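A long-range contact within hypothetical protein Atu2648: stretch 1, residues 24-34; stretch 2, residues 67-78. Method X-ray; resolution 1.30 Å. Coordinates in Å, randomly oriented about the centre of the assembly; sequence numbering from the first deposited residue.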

# COMPACT_ATOMS: atom_id res chain seq x y z
N GLU A 24 11.53 -3.52 11.25
CA GLU A 24 11.06 -4.89 11.03
C GLU A 24 9.84 -5.28 11.85
O GLU A 24 9.14 -6.22 11.50
CB GLU A 24 12.21 -5.88 11.26
CG GLU A 24 12.89 -5.78 12.61
CD GLU A 24 12.29 -6.69 13.66
OE1 GLU A 24 12.66 -6.56 14.84
OE2 GLU A 24 11.46 -7.55 13.31
N THR A 25 9.59 -4.54 12.94
CA THR A 25 8.43 -4.80 13.80
C THR A 25 7.16 -4.57 13.00
O THR A 25 6.14 -5.21 13.24
CB THR A 25 8.43 -3.86 15.03
OG1 THR A 25 9.58 -4.13 15.84
CG2 THR A 25 7.17 -4.07 15.85
N GLY A 26 7.22 -3.63 12.06
CA GLY A 26 6.06 -3.34 11.24
C GLY A 26 5.00 -2.54 11.96
O GLY A 26 5.20 -2.08 13.08
N GLU A 27 3.86 -2.38 11.30
CA GLU A 27 2.74 -1.63 11.84
C GLU A 27 1.43 -2.32 11.50
O GLU A 27 1.19 -2.68 10.34
CB GLU A 27 2.74 -0.22 11.25
CG GLU A 27 1.58 0.65 11.69
CD GLU A 27 1.71 1.12 13.12
OE1 GLU A 27 0.78 1.80 13.61
OE2 GLU A 27 2.74 0.83 13.75
N GLU A 28 0.58 -2.51 12.50
CA GLU A 28 -0.72 -3.13 12.30
C GLU A 28 -1.54 -2.12 11.49
O GLU A 28 -1.62 -0.94 11.86
CB GLU A 28 -1.41 -3.39 13.64
CG GLU A 28 -2.72 -4.15 13.52
CD GLU A 28 -3.48 -4.25 14.82
OE1 GLU A 28 -4.54 -4.91 14.83
OE2 GLU A 28 -3.03 -3.67 15.84
N TRP A 29 -2.14 -2.56 10.39
CA TRP A 29 -2.90 -1.64 9.55
C TRP A 29 -4.34 -1.49 10.02
O TRP A 29 -5.29 -1.91 9.35
CB TRP A 29 -2.85 -2.10 8.09
CG TRP A 29 -2.88 -0.94 7.15
CD1 TRP A 29 -3.82 -0.67 6.20
CD2 TRP A 29 -1.93 0.13 7.10
NE1 TRP A 29 -3.53 0.51 5.57
CE2 TRP A 29 -2.37 1.03 6.10
CE3 TRP A 29 -0.76 0.43 7.80
CZ2 TRP A 29 -1.68 2.20 5.78
CZ3 TRP A 29 -0.07 1.60 7.49
CH2 TRP A 29 -0.53 2.47 6.49
N THR A 30 -4.49 -0.86 11.18
CA THR A 30 -5.79 -0.65 11.82
C THR A 30 -6.63 0.46 11.21
O THR A 30 -6.15 1.26 10.42
CB THR A 30 -5.59 -0.31 13.30
OG1 THR A 30 -4.85 0.90 13.41
CG2 THR A 30 -4.84 -1.42 14.00
N GLY A 31 -7.90 0.50 11.61
CA GLY A 31 -8.79 1.55 11.15
C GLY A 31 -9.53 1.36 9.84
O GLY A 31 -10.34 2.20 9.47
N VAL A 32 -9.26 0.27 9.12
CA VAL A 32 -9.96 0.04 7.87
C VAL A 32 -11.38 -0.42 8.17
O VAL A 32 -11.59 -1.41 8.86
CB VAL A 32 -9.24 -1.02 7.01
CG1 VAL A 32 -10.07 -1.37 5.79
CG2 VAL A 32 -7.87 -0.49 6.59
N ARG A 33 -12.36 0.34 7.67
CA ARG A 33 -13.77 0.03 7.89
C ARG A 33 -14.49 0.01 6.54
O ARG A 33 -15.57 0.57 6.37
CB ARG A 33 -14.40 1.08 8.82
CG ARG A 33 -13.73 1.17 10.19
CD ARG A 33 -13.93 -0.10 11.01
NE ARG A 33 -13.34 -0.01 12.35
CZ ARG A 33 -12.13 -0.46 12.67
NH1 ARG A 33 -11.36 -1.03 11.75
NH2 ARG A 33 -11.68 -0.33 13.91
N ASN A 34 -13.86 -0.66 5.59
CA ASN A 34 -14.37 -0.81 4.23
C ASN A 34 -14.22 -2.30 3.91
O ASN A 34 -13.13 -2.85 4.04
CB ASN A 34 -13.53 0.05 3.27
CG ASN A 34 -13.95 -0.10 1.82
OD1 ASN A 34 -13.68 -1.11 1.18
ND2 ASN A 34 -14.62 0.92 1.30
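Stretch 2, residues 67-78: VCALSHPDSTAE

Stretch 1 leaves a 3-10 segment at Glu24 and Thr25, passes through a short strand at Glu27 and Glu28, and continues as loop to Asn34, which caps a following helix. Stretch 2 enters as a strand through Val67 and Cys68, turns a corner at Ala69, and runs on as a second strand to Pro73 before a type I beta turn from Asp74 to Ala77, closed by the bond from Ala77 N to Asp74 O (2.8 Å). The two chains advance in the same general sense, with Gly26 nearest Cys68 (6.9 Å between CA atoms) and Thr30 nearest Asp74 (5.8 Å between CA atoms). Between these points stretch 2 bows outward, so Ala69, Leu70 and Ser71 make no contact. No backbone-to-backbone hydrogen bond links the stretches; side chains join them, burying 424 Å² in total.

At the first approach, Cys68 SG lies 4.1 Å from Gly26 CA. Gly26 has a positive phi, and a CB there would point toward stretch 2 and fall 2.6 Å from Cys68 SG, a clash that the absence of a side chain avoids.

The extended side chain of Glu28 (chi1 and chi2 both t) reaches the start of the turn. Its carboxylate grips Ser75 twice: Ser75 N donates to Glu28 OE1 at 2.8 Å, almost linearly, and Ser75 OG donates to Glu28 OE2 at 2.7 Å. His72 NE2 adds a weak hydrogen bond to Glu28 OE1 (3.3 Å), approaching edge-on, while His72 ND1 is held by Leu70 O at 3.2 Å. The like charges of Glu28 OE1 and Asp74 OD1 come within 4.0 Å of each other, and each of these oxygens accepts hydrogen bonds.

Asp74 organises the second approach. Its OD1 accepts from Thr76 N (2.8 Å) and Thr76 OG1 (2.7 Å), bracing the turn, whereas Asp74 OD2 takes the hydrogen bonds from stretch 1, from Gly31 N at 3.0 Å and, as part of a salt bridge, from Arg33 NH1 at 2.9 Å; Asp74 OD1 is also close to stretch 1, 3.2 Å from Thr30 CG2. A water bonded to Asp74 OD2 (2.8 Å) also joins Trp29 O (2.8 Å) and Val32 N (2.9 Å), extending the link along the loop. Thr30 packs beside this network, its CB 3.7 Å from Thr76 CG2.

Although the CA-to-CB bond of Arg33 points sideways, its guanidinium reaches the turn. Arg33 NH2 donates to Thr76 OG1 (3.2 Å), and a second water connects Arg33 NH2 (2.9 Å) to Thr76 O (2.7 Å). Ala77 CB covers one face of the guanidinium, 3.9 Å from Arg33 NH2, while Thr76 OG1 and Asp74 OD2 lie at its edge, near its plane.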

# COMPACT_ATOMS: atom_id res chain seq x y z
N VAL A 67 4.04 -7.17 3.44
CA VAL A 67 3.17 -7.72 4.47
C VAL A 67 4.02 -8.57 5.42
O VAL A 67 4.76 -9.44 4.96
CB VAL A 67 2.06 -8.58 3.83
CG1 VAL A 67 1.27 -9.29 4.91
CG2 VAL A 67 1.15 -7.72 2.97
N CYS A 68 3.93 -8.31 6.72
CA CYS A 68 4.70 -9.09 7.68
C CYS A 68 3.83 -9.87 8.66
O CYS A 68 4.33 -10.55 9.56
CB CYS A 68 5.70 -8.21 8.43
SG CYS A 68 5.04 -6.73 9.20
N ALA A 69 2.51 -9.77 8.49
CA ALA A 69 1.55 -10.50 9.31
C ALA A 69 0.26 -10.64 8.52
O ALA A 69 -0.25 -9.67 7.97
CB ALA A 69 1.29 -9.78 10.63
N LEU A 70 -0.24 -11.87 8.45
CA LEU A 70 -1.48 -12.16 7.73
C LEU A 70 -2.67 -11.56 8.46
O LEU A 70 -2.58 -11.22 9.64
CB LEU A 70 -1.67 -13.67 7.60
CG LEU A 70 -0.64 -14.42 6.74
CD1 LEU A 70 -0.89 -15.91 6.83
CD2 LEU A 70 -0.73 -13.94 5.30
N SER A 71 -3.79 -11.43 7.76
CA SER A 71 -5.00 -10.87 8.33
C SER A 71 -5.35 -11.45 9.69
O SER A 71 -5.41 -12.67 9.86
CB SER A 71 -6.19 -11.09 7.39
OG SER A 71 -6.08 -10.29 6.23
N HIS A 72 -5.60 -10.57 10.65
CA HIS A 72 -5.96 -10.97 12.00
C HIS A 72 -6.90 -9.89 12.55
O HIS A 72 -6.97 -8.79 12.01
CB HIS A 72 -4.71 -11.06 12.88
CG HIS A 72 -4.00 -9.75 13.05
ND1 HIS A 72 -2.93 -9.36 12.26
CD2 HIS A 72 -4.24 -8.71 13.88
CE1 HIS A 72 -2.56 -8.15 12.60
NE2 HIS A 72 -3.34 -7.73 13.58
N PRO A 73 -7.63 -10.20 13.63
CA PRO A 73 -8.54 -9.20 14.19
C PRO A 73 -7.87 -7.84 14.41
O PRO A 73 -6.76 -7.77 14.93
CB PRO A 73 -9.01 -9.84 15.49
CG PRO A 73 -9.05 -11.29 15.14
CD PRO A 73 -7.76 -11.48 14.35
N ASP A 74 -8.56 -6.78 14.01
CA ASP A 74 -8.06 -5.41 14.18
C ASP A 74 -8.12 -5.06 15.67
O ASP A 74 -9.21 -4.99 16.24
CB ASP A 74 -8.95 -4.45 13.37
CG ASP A 74 -8.46 -3.01 13.40
OD1 ASP A 74 -7.77 -2.63 14.36
OD2 ASP A 74 -8.79 -2.26 12.46
N SER A 75 -6.97 -4.82 16.28
CA SER A 75 -6.90 -4.51 17.71
C SER A 75 -7.72 -3.29 18.12
O SER A 75 -7.97 -3.09 19.31
CB SER A 75 -5.45 -4.31 18.14
OG SER A 75 -4.93 -3.10 17.60
N THR A 76 -8.11 -2.47 17.15
CA THR A 76 -8.89 -1.27 17.45
C THR A 76 -10.38 -1.48 17.21
O THR A 76 -11.18 -0.57 17.41
CB THR A 76 -8.43 -0.08 16.58
OG1 THR A 76 -8.76 -0.32 15.21
CG2 THR A 76 -6.93 0.13 16.71
N ALA A 77 -10.76 -2.69 16.80
CA ALA A 77 -12.16 -3.00 16.53
C ALA A 77 -12.83 -3.62 17.74
O ALA A 77 -13.85 -4.30 17.62
CB ALA A 77 -12.27 -3.94 15.34
N GLU A 78 -12.26 -3.37 18.92
CA GLU A 78 -12.78 -3.89 20.18
C GLU A 78 -13.32 -5.32 20.09
O GLU A 78 -14.48 -5.58 20.40
CB GLU A 78 -13.84 -2.93 20.74
CG GLU A 78 -14.89 -2.45 19.75
CD GLU A 78 -16.01 -3.44 19.55
OE1 GLU A 78 -16.67 -3.81 20.55
OE2 GLU A 78 -16.25 -3.84 18.39
O HOH W 1 -8.03 -2.29 9.73
O HOH W 2 -13.35 0.45 16.14